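Local coordinates for Lmo2812 protein (Listeria monocytogenes EGD-e, PDB 5ZQA) that is a penicillin-binding protein that probably acts as a serine-type D-Ala-D-Ala carboxypeptidase in peptidoglycan synthesis, at residues D55-I60 / S153-F158; N79-D84 / G131-G136; K198-T203 / K208-N213. One frame throughout, in Å; residues are numbered along the deposited sequence.

Contact 1: D55-I60 / S153-F158; sequences DKVMPI and SSKTTF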
ATOM      1  N   ASP A  55     -15.550   1.664  10.046  1.00 15.10           N
ATOM      2  CA  ASP A  55     -15.050   2.529  11.110  1.00 16.46           C
ATOM      3  C   ASP A  55     -14.194   1.759  12.113  1.00 15.76           C
ATOM      4  O   ASP A  55     -13.700   2.343  13.078  1.00 18.18           O
ATOM      5  CB  ASP A  55     -16.210   3.211  11.852  1.00 22.63           C
ATOM      6  CG  ASP A  55     -17.047   4.096  10.951  1.00 26.17           C
ATOM      7  OD1 ASP A  55     -16.581   5.200  10.588  1.00 30.18           O
ATOM      8  OD2 ASP A  55     -18.185   3.695  10.621  1.00 30.56           O
ATOM      9  N   LYS A  56     -14.028   0.456  11.894  1.00 14.48           N
ATOM     10  CA  LYS A  56     -13.288  -0.393  12.814  1.00 14.85           C
ATOM     11  C   LYS A  56     -11.776  -0.211  12.659  1.00 14.27           C
ATOM     12  O   LYS A  56     -11.238  -0.262  11.553  1.00 11.84           O
ATOM     13  CB  LYS A  56     -13.659  -1.863  12.602  1.00 14.58           C
ATOM     14  CG  LYS A  56     -12.911  -2.819  13.528  1.00 15.89           C
ATOM     15  CD  LYS A  56     -13.421  -4.243  13.427  1.00 18.47           C
ATOM     16  CE  LYS A  56     -12.678  -5.141  14.410  1.00 27.24           C
ATOM     17  NZ  LYS A  56     -13.038  -6.574  14.262  1.00 32.09           N
ATOM     18  N   VAL A  57     -11.090   0.002  13.773  1.00 11.13           N
ATOM     19  CA  VAL A  57      -9.635   0.124  13.749  1.00 11.15           C
ATOM     20  C   VAL A  57      -8.982  -1.245  13.528  1.00 13.26           C
ATOM     21  O   VAL A  57      -9.229  -2.198  14.275  1.00 14.45           O
ATOM     22  CB  VAL A  57      -9.116   0.758  15.042  1.00 10.86           C
ATOM     23  CG1 VAL A  57      -7.589   0.838  15.034  1.00 15.89           C
ATOM     24  CG2 VAL A  57      -9.722   2.145  15.216  1.00 13.34           C
ATOM     25  N   MET A  58      -8.152  -1.327  12.493  1.00 10.18           N
ATOM     26  CA  MET A  58      -7.558  -2.581  12.035  1.00 10.78           C
ATOM     27  C   MET A  58      -6.065  -2.433  11.805  1.00 10.26           C
ATOM     28  O   MET A  58      -5.623  -1.395  11.324  1.00  9.78           O
ATOM     29  CB  MET A  58      -8.202  -3.034  10.717  1.00 13.08           C
ATOM     30  CG  MET A  58      -9.703  -3.200  10.758  1.00 13.82           C
ATOM     31  SD  MET A  58     -10.175  -4.699  11.637  1.00 15.63           S
ATOM     32  CE  MET A  58      -9.834  -5.940  10.378  1.00 14.37           C
ATOM     33  N   PRO A  59      -5.281  -3.478  12.113  1.00  8.82           N
ATOM     34  CA  PRO A  59      -3.869  -3.493  11.703  1.00 10.31           C
ATOM     35  C   PRO A  59      -3.743  -3.492  10.185  1.00 10.35           C
ATOM     36  O   PRO A  59      -4.489  -4.196   9.488  1.00 10.49           O
ATOM     37  CB  PRO A  59      -3.335  -4.810  12.282  1.00 13.39           C
ATOM     38  CG  PRO A  59      -4.341  -5.241  13.287  1.00 16.93           C
ATOM     39  CD  PRO A  59      -5.664  -4.698  12.843  1.00 13.80           C
ATOM     40  N   ILE A  60      -2.809  -2.707   9.661  1.00  8.20           N
ATOM     41  CA  ILE A  60      -2.707  -2.564   8.210  1.00  9.83           C
ATOM     42  C   ILE A  60      -1.385  -3.018   7.606  1.00  9.72           C
ATOM     43  O   ILE A  60      -1.281  -3.101   6.379  1.00  9.97           O
ATOM     44  CB  ILE A  60      -2.954  -1.107   7.766  1.00  9.56           C
ATOM     45  CG1 ILE A  60      -1.888  -0.161   8.352  1.00  9.21           C
ATOM     46  CG2 ILE A  60      -4.385  -0.691   8.117  1.00 10.11           C
ATOM     47  CD1 ILE A  60      -1.900   1.246   7.721  1.00  9.37           C
ATOM     48  N   SER A 153      -8.253  10.506   9.711  1.00 14.82           N
ATOM     49  CA  SER A 153      -8.831  10.644  11.045  1.00 13.34           C
ATOM     50  C   SER A 153      -7.853  10.260  12.152  1.00 13.65           C
ATOM     51  O   SER A 153      -6.764   9.724  11.902  1.00 14.48           O
ATOM     52  CB  SER A 153     -10.102   9.797  11.177  1.00 14.57           C
ATOM     53  OG  SER A 153      -9.775   8.458  11.512  1.00 14.10           O
ATOM     54  N   SER A 154      -8.264  10.516  13.387  1.00 14.32           N
ATOM     55  CA  SER A 154      -7.454  10.165  14.540  1.00 13.55           C
ATOM     56  C   SER A 154      -7.370   8.659  14.779  1.00 13.82           C
ATOM     57  O   SER A 154      -6.645   8.212  15.668  1.00 16.81           O
ATOM     58  CB  SER A 154      -8.003  10.844  15.792  1.00 18.19           C
ATOM     59  OG  SER A 154      -9.300  10.353  16.080  1.00 20.82           O
ATOM     60  N   LYS A 155      -8.086   7.863  13.984  1.00 11.97           N
ATOM     61  CA  LYS A 155      -8.011   6.418  14.145  1.00 12.32           C
ATOM     62  C   LYS A 155      -6.795   5.811  13.451  1.00 12.10           C
ATOM     63  O   LYS A 155      -6.479   4.637  13.668  1.00 13.16           O
ATOM     64  CB  LYS A 155      -9.282   5.748  13.626  1.00 14.91           C
ATOM     65  CG  LYS A 155     -10.481   6.038  14.497  1.00 16.42           C
ATOM     66  CD  LYS A 155     -11.734   5.366  13.970  1.00 21.69           C
ATOM     67  CE  LYS A 155     -12.926   5.693  14.859  1.00 24.12           C
ATOM     68  NZ  LYS A 155     -14.159   4.971  14.428  1.00 27.82           N
ATOM     69  N   THR A 156      -6.135   6.592  12.602  1.00 10.72           N
ATOM     70  CA  THR A 156      -4.930   6.113  11.914  1.00 10.79           C
ATOM     71  C   THR A 156      -3.651   6.471  12.665  1.00 11.41           C
ATOM     72  O   THR A 156      -3.478   7.613  13.067  1.00 13.45           O
ATOM     73  CB  THR A 156      -4.834   6.695  10.493  1.00 11.72           C
ATOM     74  OG1 THR A 156      -5.912   6.176   9.708  1.00 12.83           O
ATOM     75  CG2 THR A 156      -3.496   6.320   9.817  1.00 13.34           C
ATOM     76  N   THR A 157      -2.777   5.486  12.865  1.00 10.79           N
ATOM     77  CA  THR A 157      -1.412   5.739  13.332  1.00 10.39           C
ATOM     78  C   THR A 157      -0.427   4.818  12.622  1.00  9.96           C
ATOM     79  O   THR A 157      -0.616   3.598  12.571  1.00 10.49           O
ATOM     80  CB  THR A 157      -1.249   5.553  14.862  1.00 14.72           C
ATOM     81  OG1 THR A 157      -1.835   4.316  15.257  1.00 19.70           O
ATOM     82  CG2 THR A 157      -1.910   6.679  15.637  1.00 16.84           C
ATOM     83  N   PHE A 158       0.608   5.426  12.057  1.00 10.51           N
ATOM     84  CA  PHE A 158       1.729   4.707  11.459  1.00  9.81           C
ATOM     85  C   PHE A 158       2.849   4.569  12.478  1.00 10.04           C
ATOM     86  O   PHE A 158       3.064   5.470  13.291  1.00 11.92           O
ATOM     87  CB  PHE A 158       2.237   5.440  10.213  1.00  9.41           C
ATOM     88  CG  PHE A 158       1.205   5.583   9.133  1.00  9.68           C
ATOM     89  CD1 PHE A 158       0.873   4.504   8.331  1.00 10.07           C
ATOM     90  CD2 PHE A 158       0.575   6.802   8.909  1.00  9.89           C
ATOM     91  CE1 PHE A 158      -0.076   4.617   7.334  1.00 10.39           C
ATOM     92  CE2 PHE A 158      -0.385   6.924   7.908  1.00 10.55           C
ATOM     93  CZ  PHE A 158      -0.710   5.825   7.122  1.00  9.44           C
TER
HETATM   94  O   HOH W   1     -14.285   6.217  11.545  1.00 29.60           O

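Contact 2: N79-D84 / G131-G136; sequences NELSWD and GDRLDG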
ATOM      1  N   ASN A  79      12.162  18.478  -5.012  1.00 12.82           N
ATOM      2  CA  ASN A  79      13.597  18.641  -5.252  1.00 14.17           C
ATOM      3  C   ASN A  79      14.421  18.287  -4.010  1.00 15.86           C
ATOM      4  O   ASN A  79      15.484  18.867  -3.761  1.00 18.75           O
ATOM      5  CB  ASN A  79      13.881  20.077  -5.723  1.00 15.96           C
ATOM      6  CG  ASN A  79      15.171  20.199  -6.523  1.00 20.93           C
ATOM      7  OD1 ASN A  79      15.685  19.218  -7.051  1.00 20.60           O
ATOM      8  ND2 ASN A  79      15.693  21.421  -6.616  1.00 27.43           N
ATOM      9  N   GLU A  80      13.943  17.305  -3.251  1.00 13.08           N
ATOM     10  CA  GLU A  80      14.561  16.917  -1.988  1.00 13.89           C
ATOM     11  C   GLU A  80      15.125  15.498  -2.033  1.00 15.21           C
ATOM     12  O   GLU A  80      15.688  15.022  -1.049  1.00 17.40           O
ATOM     13  CB  GLU A  80      13.547  17.013  -0.839  1.00 15.58           C
ATOM     14  CG  GLU A  80      13.075  18.425  -0.536  1.00 18.92           C
ATOM     15  CD  GLU A  80      11.795  18.473   0.290  1.00 24.03           C
ATOM     16  OE1 GLU A  80      11.166  17.412   0.517  1.00 24.87           O
ATOM     17  OE2 GLU A  80      11.408  19.589   0.705  1.00 27.87           O
ATOM     18  N   LEU A  81      14.942  14.827  -3.167  1.00 12.44           N
ATOM     19  CA  LEU A  81      15.324  13.427  -3.333  1.00 12.71           C
ATOM     20  C   LEU A  81      15.479  13.148  -4.818  1.00 12.27           C
ATOM     21  O   LEU A  81      14.677  13.625  -5.619  1.00 14.18           O
ATOM     22  CB  LEU A  81      14.270  12.499  -2.714  1.00 11.26           C
ATOM     23  CG  LEU A  81      14.513  10.985  -2.736  1.00 11.81           C
ATOM     24  CD1 LEU A  81      15.595  10.584  -1.751  1.00 11.97           C
ATOM     25  CD2 LEU A  81      13.219  10.229  -2.442  1.00 13.36           C
ATOM     26  N   SER A  82      16.517  12.400  -5.190  1.00 12.83           N
ATOM     27  CA  SER A  82      16.717  12.017  -6.580  1.00 14.50           C
ATOM     28  C   SER A  82      16.547  10.516  -6.762  1.00 13.44           C
ATOM     29  O   SER A  82      16.940   9.733  -5.901  1.00 11.90           O
ATOM     30  CB  SER A  82      18.104  12.449  -7.058  1.00 17.70           C
ATOM     31  OG  SER A  82      18.198  13.862  -7.078  1.00 27.16           O
ATOM     32  N   TRP A  83      15.956  10.120  -7.887  1.00 13.16           N
ATOM     33  CA  TRP A  83      15.725   8.713  -8.164  1.00 11.80           C
ATOM     34  C   TRP A  83      17.025   7.904  -8.275  1.00 12.37           C
ATOM     35  O   TRP A  83      17.009   6.684  -8.089  1.00 13.27           O
ATOM     36  CB  TRP A  83      14.917   8.554  -9.453  1.00 12.63           C
ATOM     37  CG  TRP A  83      13.465   8.931  -9.350  1.00 12.00           C
ATOM     38  CD1 TRP A  83      12.828   9.919 -10.042  1.00 12.50           C
ATOM     39  CD2 TRP A  83      12.470   8.315  -8.528  1.00 10.15           C
ATOM     40  NE1 TRP A  83      11.494   9.954  -9.707  1.00 12.64           N
ATOM     41  CE2 TRP A  83      11.251   8.979  -8.774  1.00 10.26           C
ATOM     42  CE3 TRP A  83      12.488   7.265  -7.609  1.00 11.20           C
ATOM     43  CZ2 TRP A  83      10.067   8.635  -8.131  1.00 12.16           C
ATOM     44  CZ3 TRP A  83      11.306   6.921  -6.972  1.00 12.69           C
ATOM     45  CH2 TRP A  83      10.110   7.602  -7.240  1.00 11.12           C
ATOM     46  N   ASP A  84      18.141   8.570  -8.573  1.00 12.84           N
ATOM     47  CA  ASP A  84      19.395   7.842  -8.773  1.00 15.66           C
ATOM     48  C   ASP A  84      20.300   7.812  -7.542  1.00 14.18           C
ATOM     49  O   ASP A  84      21.416   7.295  -7.617  1.00 15.19           O
ATOM     50  CB  ASP A  84      20.174   8.434  -9.953  1.00 16.80           C
ATOM     51  CG  ASP A  84      20.708   9.821  -9.661  1.00 22.88           C
ATOM     52  OD1 ASP A  84      20.094  10.540  -8.845  1.00 22.89           O
ATOM     53  OD2 ASP A  84      21.745  10.193 -10.260  1.00 28.35           O
ATOM     54  N   GLY A 131      12.624   5.566   4.267  1.00 10.35           N
ATOM     55  CA  GLY A 131      12.222   6.392   5.391  1.00  9.45           C
ATOM     56  C   GLY A 131      13.424   7.003   6.104  1.00 11.26           C
ATOM     57  O   GLY A 131      13.399   8.179   6.470  1.00 11.77           O
ATOM     58  N   ASP A 132      14.464   6.197   6.312  1.00 10.87           N
ATOM     59  CA  ASP A 132      15.698   6.664   6.949  1.00 11.38           C
ATOM     60  C   ASP A 132      16.338   7.811   6.169  1.00 10.48           C
ATOM     61  O   ASP A 132      16.760   8.816   6.743  1.00 11.24           O
ATOM     62  CB  ASP A 132      16.705   5.517   7.076  1.00 12.53           C
ATOM     63  CG  ASP A 132      16.407   4.589   8.230  1.00 23.79           C
ATOM     64  OD1 ASP A 132      15.348   4.727   8.876  1.00 22.74           O
ATOM     65  OD2 ASP A 132      17.252   3.704   8.483  1.00 25.81           O
ATOM     66  N   ARG A 133      16.403   7.663   4.852  1.00 11.26           N
ATOM     67  CA  ARG A 133      16.969   8.699   3.995  1.00 10.55           C
ATOM     68  C   ARG A 133      16.167   9.992   4.118  1.00 12.53           C
ATOM     69  O   ARG A 133      16.725  11.088   4.172  1.00 13.12           O
ATOM     70  CB  ARG A 133      17.012   8.220   2.540  1.00 10.67           C
ATOM     71  CG  ARG A 133      17.164   9.325   1.488  1.00 10.07           C
ATOM     72  CD  ARG A 133      18.487  10.103   1.589  1.00 11.67           C
ATOM     73  NE  ARG A 133      18.514  11.111   0.533  1.00 10.96           N
ATOM     74  CZ  ARG A 133      17.877  12.275   0.597  1.00 11.23           C
ATOM     75  NH1 ARG A 133      17.210  12.602   1.697  1.00 12.21           N
ATOM     76  NH2 ARG A 133      17.929  13.119  -0.433  1.00 12.21           N
ATOM     77  N   LEU A 134      14.849   9.869   4.187  1.00 10.21           N
ATOM     78  CA  LEU A 134      14.011  11.063   4.237  1.00 12.30           C
ATOM     79  C   LEU A 134      14.033  11.788   5.578  1.00 11.88           C
ATOM     80  O   LEU A 134      14.092  13.016   5.606  1.00 16.74           O
ATOM     81  CB  LEU A 134      12.571  10.710   3.867  1.00 13.62           C
ATOM     82  CG  LEU A 134      12.371  10.408   2.382  1.00 14.79           C
ATOM     83  CD1 LEU A 134      10.964   9.913   2.148  1.00 15.23           C
ATOM     84  CD2 LEU A 134      12.672  11.641   1.537  1.00 17.33           C
ATOM     85  N   ASP A 135      13.962  11.059   6.688  1.00 12.53           N
ATOM     86  CA  ASP A 135      13.828  11.729   7.987  1.00 15.10           C
ATOM     87  C   ASP A 135      14.488  11.014   9.153  1.00 19.49           C
ATOM     88  O   ASP A 135      14.201  11.327  10.314  1.00 18.51           O
ATOM     89  CB  ASP A 135      12.351  11.950   8.316  1.00 16.59           C
ATOM     90  CG  ASP A 135      11.701  12.981   7.412  1.00 27.48           C
ATOM     91  OD1 ASP A 135      11.931  14.195   7.627  1.00 29.90           O
ATOM     92  OD2 ASP A 135      10.952  12.583   6.491  1.00 27.76           O
ATOM     93  N   GLY A 136      15.390  10.083   8.856  1.00 17.60           N
ATOM     94  CA  GLY A 136      16.062   9.316   9.892  1.00 21.36           C
ATOM     95  C   GLY A 136      15.087   8.596  10.806  1.00 19.80           C
ATOM     96  O   GLY A 136      14.063   8.058  10.357  1.00 22.04           O
TER
HETATM   97  O   HOH W   2      15.750  15.208   1.753  1.00 22.06           O

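Contact 3: K198-T203 / K208-N213; sequences KPTVTT and KLESTN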
ATOM      1  N   LYS A 198       2.200  -3.042 -12.892  1.00 12.45           N
ATOM      2  CA  LYS A 198       3.117  -3.992 -13.521  1.00 13.92           C
ATOM      3  C   LYS A 198       3.199  -5.333 -12.774  1.00 13.35           C
ATOM      4  O   LYS A 198       3.564  -5.376 -11.595  1.00 11.61           O
ATOM      5  CB  LYS A 198       4.517  -3.379 -13.622  1.00 14.91           C
ATOM      6  CG  LYS A 198       4.637  -2.208 -14.589  1.00 16.55           C
ATOM      7  CD  LYS A 198       6.083  -1.720 -14.633  1.00 22.45           C
ATOM      8  CE  LYS A 198       6.273  -0.618 -15.660  1.00 29.24           C
ATOM      9  NZ  LYS A 198       7.669  -0.100 -15.646  1.00 40.16           N
ATOM     10  N   PRO A 199       2.881  -6.444 -13.460  1.00 13.29           N
ATOM     11  CA  PRO A 199       3.019  -7.756 -12.816  1.00 13.69           C
ATOM     12  C   PRO A 199       4.463  -8.112 -12.461  1.00 12.96           C
ATOM     13  O   PRO A 199       4.694  -8.857 -11.505  1.00 14.27           O
ATOM     14  CB  PRO A 199       2.484  -8.725 -13.875  1.00 14.00           C
ATOM     15  CG  PRO A 199       1.566  -7.896 -14.710  1.00 17.47           C
ATOM     16  CD  PRO A 199       2.200  -6.534 -14.762  1.00 13.77           C
ATOM     17  N   THR A 200       5.406  -7.607 -13.250  1.00 15.46           N
ATOM     18  CA  THR A 200       6.829  -7.780 -12.988  1.00 15.62           C
ATOM     19  C   THR A 200       7.518  -6.442 -13.237  1.00 16.07           C
ATOM     20  O   THR A 200       7.176  -5.736 -14.186  1.00 16.70           O
ATOM     21  CB  THR A 200       7.465  -8.860 -13.891  1.00 18.02           C
ATOM     22  OG1 THR A 200       6.794 -10.115 -13.705  1.00 22.90           O
ATOM     23  CG2 THR A 200       8.929  -9.028 -13.554  1.00 22.33           C
ATOM     24  N   VAL A 201       8.472  -6.089 -12.381  1.00 14.64           N
ATOM     25  CA  VAL A 201       9.277  -4.894 -12.590  1.00 15.65           C
ATOM     26  C   VAL A 201      10.742  -5.287 -12.748  1.00 15.34           C
ATOM     27  O   VAL A 201      11.305  -5.998 -11.912  1.00 15.71           O
ATOM     28  CB  VAL A 201       9.133  -3.886 -11.429  1.00 13.34           C
ATOM     29  CG1 VAL A 201      10.044  -2.686 -11.658  1.00 16.29           C
ATOM     30  CG2 VAL A 201       7.684  -3.451 -11.283  1.00 17.32           C
ATOM     31  N   THR A 202      11.356  -4.845 -13.838  1.00 15.37           N
ATOM     32  CA  THR A 202      12.784  -5.068 -14.019  1.00 15.25           C
ATOM     33  C   THR A 202      13.505  -3.871 -13.445  1.00 14.82           C
ATOM     34  O   THR A 202      13.359  -2.752 -13.939  1.00 15.31           O
ATOM     35  CB  THR A 202      13.160  -5.258 -15.495  1.00 20.43           C
ATOM     36  OG1 THR A 202      12.468  -6.404 -16.011  1.00 23.24           O
ATOM     37  CG2 THR A 202      14.664  -5.464 -15.636  1.00 18.20           C
ATOM     38  N   THR A 203      14.245  -4.098 -12.368  1.00 13.07           N
ATOM     39  CA  THR A 203      14.939  -3.008 -11.709  1.00 10.70           C
ATOM     40  C   THR A 203      16.051  -2.481 -12.595  1.00 14.36           C
ATOM     41  O   THR A 203      16.503  -3.157 -13.541  1.00 15.26           O
ATOM     42  CB  THR A 203      15.532  -3.447 -10.369  1.00 13.50           C
ATOM     43  OG1 THR A 203      16.487  -4.492 -10.593  1.00 13.17           O
ATOM     44  CG2 THR A 203      14.438  -3.940  -9.431  1.00 13.83           C
ATOM     45  N   LYS A 208      14.658  -8.898 -11.535  1.00 15.32           N
ATOM     46  CA  LYS A 208      13.234  -8.785 -11.810  1.00 16.33           C
ATOM     47  C   LYS A 208      12.438  -9.099 -10.555  1.00 17.42           C
ATOM     48  O   LYS A 208      12.672 -10.115  -9.896  1.00 21.48           O
ATOM     49  CB  LYS A 208      12.825  -9.703 -12.973  1.00 18.23           C
ATOM     50  CG  LYS A 208      13.537  -9.349 -14.283  1.00 24.99           C
ATOM     51  CD  LYS A 208      12.884  -9.966 -15.527  1.00 32.19           C
ATOM     52  CE  LYS A 208      11.496 -10.534 -15.235  1.00 33.49           C
ATOM     53  NZ  LYS A 208      10.943 -11.359 -16.352  1.00 39.05           N
ATOM     54  N   LEU A 209      11.512  -8.204 -10.229  1.00 13.23           N
ATOM     55  CA  LEU A 209      10.689  -8.341  -9.035  1.00 14.93           C
ATOM     56  C   LEU A 209       9.257  -8.697  -9.413  1.00 15.54           C
ATOM     57  O   LEU A 209       8.726  -8.167 -10.378  1.00 17.43           O
ATOM     58  CB  LEU A 209      10.723  -7.047  -8.225  1.00 18.03           C
ATOM     59  CG  LEU A 209      12.141  -6.591  -7.863  1.00 18.06           C
ATOM     60  CD1 LEU A 209      12.106  -5.470  -6.870  1.00 21.93           C
ATOM     61  CD2 LEU A 209      12.994  -7.739  -7.325  1.00 23.76           C
ATOM     62  N   GLU A 210       8.639  -9.593  -8.648  1.00 14.65           N
ATOM     63  CA  GLU A 210       7.291 -10.060  -8.956  1.00 13.78           C
ATOM     64  C   GLU A 210       6.249  -9.389  -8.079  1.00 13.38           C
ATOM     65  O   GLU A 210       6.394  -9.346  -6.860  1.00 14.26           O
ATOM     66  CB  GLU A 210       7.196 -11.573  -8.780  1.00 19.39           C
ATOM     67  CG  GLU A 210       7.916 -12.370  -9.846  1.00 32.04           C
ATOM     68  CD  GLU A 210       7.066 -12.636 -11.073  1.00 37.29           C
ATOM     69  OE1 GLU A 210       6.151 -11.832 -11.359  1.00 41.17           O
ATOM     70  OE2 GLU A 210       7.301 -13.667 -11.739  1.00 42.08           O
ATOM     71  N   SER A 211       5.195  -8.885  -8.705  1.00 10.01           N
ATOM     72  CA  SER A 211       4.111  -8.256  -7.956  1.00 11.96           C
ATOM     73  C   SER A 211       3.357  -9.234  -7.073  1.00 12.53           C
ATOM     74  O   SER A 211       3.089 -10.372  -7.464  1.00 13.46           O
ATOM     75  CB  SER A 211       3.122  -7.589  -8.899  1.00 11.73           C
ATOM     76  OG  SER A 211       2.114  -6.934  -8.143  1.00 12.25           O
ATOM     77  N   THR A 212       3.003  -8.767  -5.885  1.00 11.16           N
ATOM     78  CA  THR A 212       2.112  -9.500  -4.996  1.00 10.27           C
ATOM     79  C   THR A 212       0.638  -9.345  -5.391  1.00 11.55           C
ATOM     80  O   THR A 212      -0.234 -10.027  -4.835  1.00 13.68           O
ATOM     81  CB  THR A 212       2.275  -9.032  -3.539  1.00 11.82           C
ATOM     82  OG1 THR A 212       1.986  -7.630  -3.464  1.00 12.60           O
ATOM     83  CG2 THR A 212       3.701  -9.286  -3.025  1.00 13.14           C
ATOM     84  N   ASN A 213       0.350  -8.452  -6.338  1.00 11.58           N
ATOM     85  CA  ASN A 213      -1.031  -8.227  -6.777  1.00 13.69           C
ATOM     86  C   ASN A 213      -1.441  -9.243  -7.832  1.00 12.33           C
ATOM     87  O   ASN A 213      -1.188  -9.051  -9.024  1.00 15.62           O
ATOM     88  CB  ASN A 213      -1.193  -6.803  -7.322  1.00 11.61           C
ATOM     89  CG  ASN A 213      -2.627  -6.485  -7.730  1.00 13.01           C
ATOM     90  OD1 ASN A 213      -3.494  -7.367  -7.796  1.00 12.02           O
ATOM     91  ND2 ASN A 213      -2.879  -5.213  -8.018  1.00 10.95           N
TER
HETATM   92  O   HOH W   3       3.003 -11.190 -10.391  1.00 25.08           O

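Contact 1: D55-I60 / S153-F158
Lys155 reaches across to the chain at Asp55 and ties the two segments with one direct bond and one through water. Its NZ donates to the backbone O of Asp55 at 3.0 Å, in the carbonyl plane and on a lone pair, with a C=O...N angle of 135°. A water completes the loop: it donates to Asp55 OD1 at 2.7 Å and accepts from Lys155 NZ. The carboxylate and ammonium themselves are beyond salt-bridge range, OD1 and NZ lying 4.5 Å apart, though their opposite charges probably still steady each other. The lysine spans this gap because its chain is fully extended beyond CG, which itself stands anti to the carbonyl carbon (chi1 -70°). The stretched methylenes run past Val57 at a slant, and CG2 of that valine lies 4.0 Å from Lys155 CB, with CG and CD equally near.

Lys155 is placed by its own turn. Ser153 to Thr156 form a type I beta turn, and Ser153 OG accepts from Lys155 N at 3.1 Å, an ST turn; the same hydroxyl is also bonded to Asp177 of helix 175-188. Deeper in, Ile60 CD1 meets Phe158 CE1 at 3.9 Å, the two side chains crossing nearly at right angles. Leu178 and Leu181 of that helix touch Ile60 and Phe158 respectively. Strand 58-59 pairs antiparallel with strand 172-173, and the contact thereby joins this small two-stranded sheet to the loop after helix 139-150, near the SxxK serine and lysine predicted as catalytic in this S11-family penicillin-binding protein, Ser62 and Lys65.

Contact 2: N79-D84 / G131-G136
The backbone O of Glu80 is gripped twice, by Arg133 NH2 at 3.0 Å and by a water at 2.8 Å. The water in turn accepts from Arg133 NH1 at 3.0 Å, in the plane of the guanidinium, so that both terminal nitrogens of the arginine are turned to the same carbonyl, one directly and one through solvent. The direct bond is somewhat bent, with an N-H...O angle of 143°, and the oxygen sits 25° out of the guanidinium plane. A third nitrogen, NE, forms a salt bridge with Glu85, the residue after segment 79-84. This should help fix the rotation of the group; the other carboxylate oxygen of Glu85 accepts from Ser82 N.

Helix 65-77 closes in a Schellman motif with Asn79, at positive phi, as its C-prime residue, and the contact joins the loop that follows it to the C-terminal part of helix 124-135, which carries Arg133.

Apolar packing backs the polar grip. Leu81 CD1 rests over one face of the guanidinium, 3.7 Å from Arg133 CZ and offset toward the rim, and it also touches Arg133 CG, since the arginine chain bends at chi2 (63°), which brings both CG and the guanidinium alongside that methyl. The other branch, Leu81 CD2, approaches Leu134 CD2 at 4.3 Å, and both leucines lean on Ala75 of helix 65-77.

Contact 3: K198-T203 / K208-N213
Strands 200-202 and 208-210 form a beta hairpin, an antiparallel pair held first by its backbone. Val201 and Leu209 are a hydrogen-bonded pair that exchanges two bonds, Val201 N to Leu209 O at 2.9 Å and Leu209 N to Val201 O at 2.8 Å. Ser211 N carries the ladder one step further to Pro199 O at 2.8 Å, coming from above the carbonyl plane, and CA-H...O contacts from Thr200 to Leu209 O and from Lys208 to Val201 O fill in between.

A polar side-chain bond lies on the face that carries Thr200, Thr202, Lys208 and Glu210. Thr200 OG1 donates to Glu210 OE1 at 3.0 Å, arriving 63° out of the carboxylate plane rather than in it. The glutamate's bend at chi2 (-87°) turns its carboxylate toward Thr200.

Van der Waals packing makes up the rest. On the other face Val201 and Leu209 look toward helix 111-120, with Val201 on Ser116 and Thr120 and Leu209 on Ala117. Just past the strand end, Thr203 CG2 meets Leu209 CD1 at 3.8 Å, the side chains crossing at about a right angle, while the threonine hydroxyl is bonded to Ala207 and Gly206 in the hairpin's connecting turn. Back on the polar face, Thr202 OG1 packs at 3.6 Å against CG and CD of Lys208, the two chains crossing at a slant. The lysine chain turns at a nearly eclipsed chi3 (13°), and its modelled end is somewhat doubtful, for Lys208 CE lies unusually close, 3.4 Å, to Thr200 CG2.

How the contacts relate
The three contacts illustrate how separate local clasps can be spread over one chain. None touches another: nearest atoms are about 11 Å apart between contact 1 and either of the others, and about 10 Å between contacts 2 and 3. Contact 2 falls, in sequence, between the segments of contact 1, and contact 3 follows both; contacts 1 and 3 lie on opposite sides of the chain's centre. The side chain of Ile60 is about 8 Å from that of Ser62, the predicted nucleophile; that of Ser211 is about 8 Å from that of Lys226, predicted to bind substrate, and about 9 Å from that of Ser122. In contact 2 the Glu80 side chain is about 8 Å from a bound magnesium.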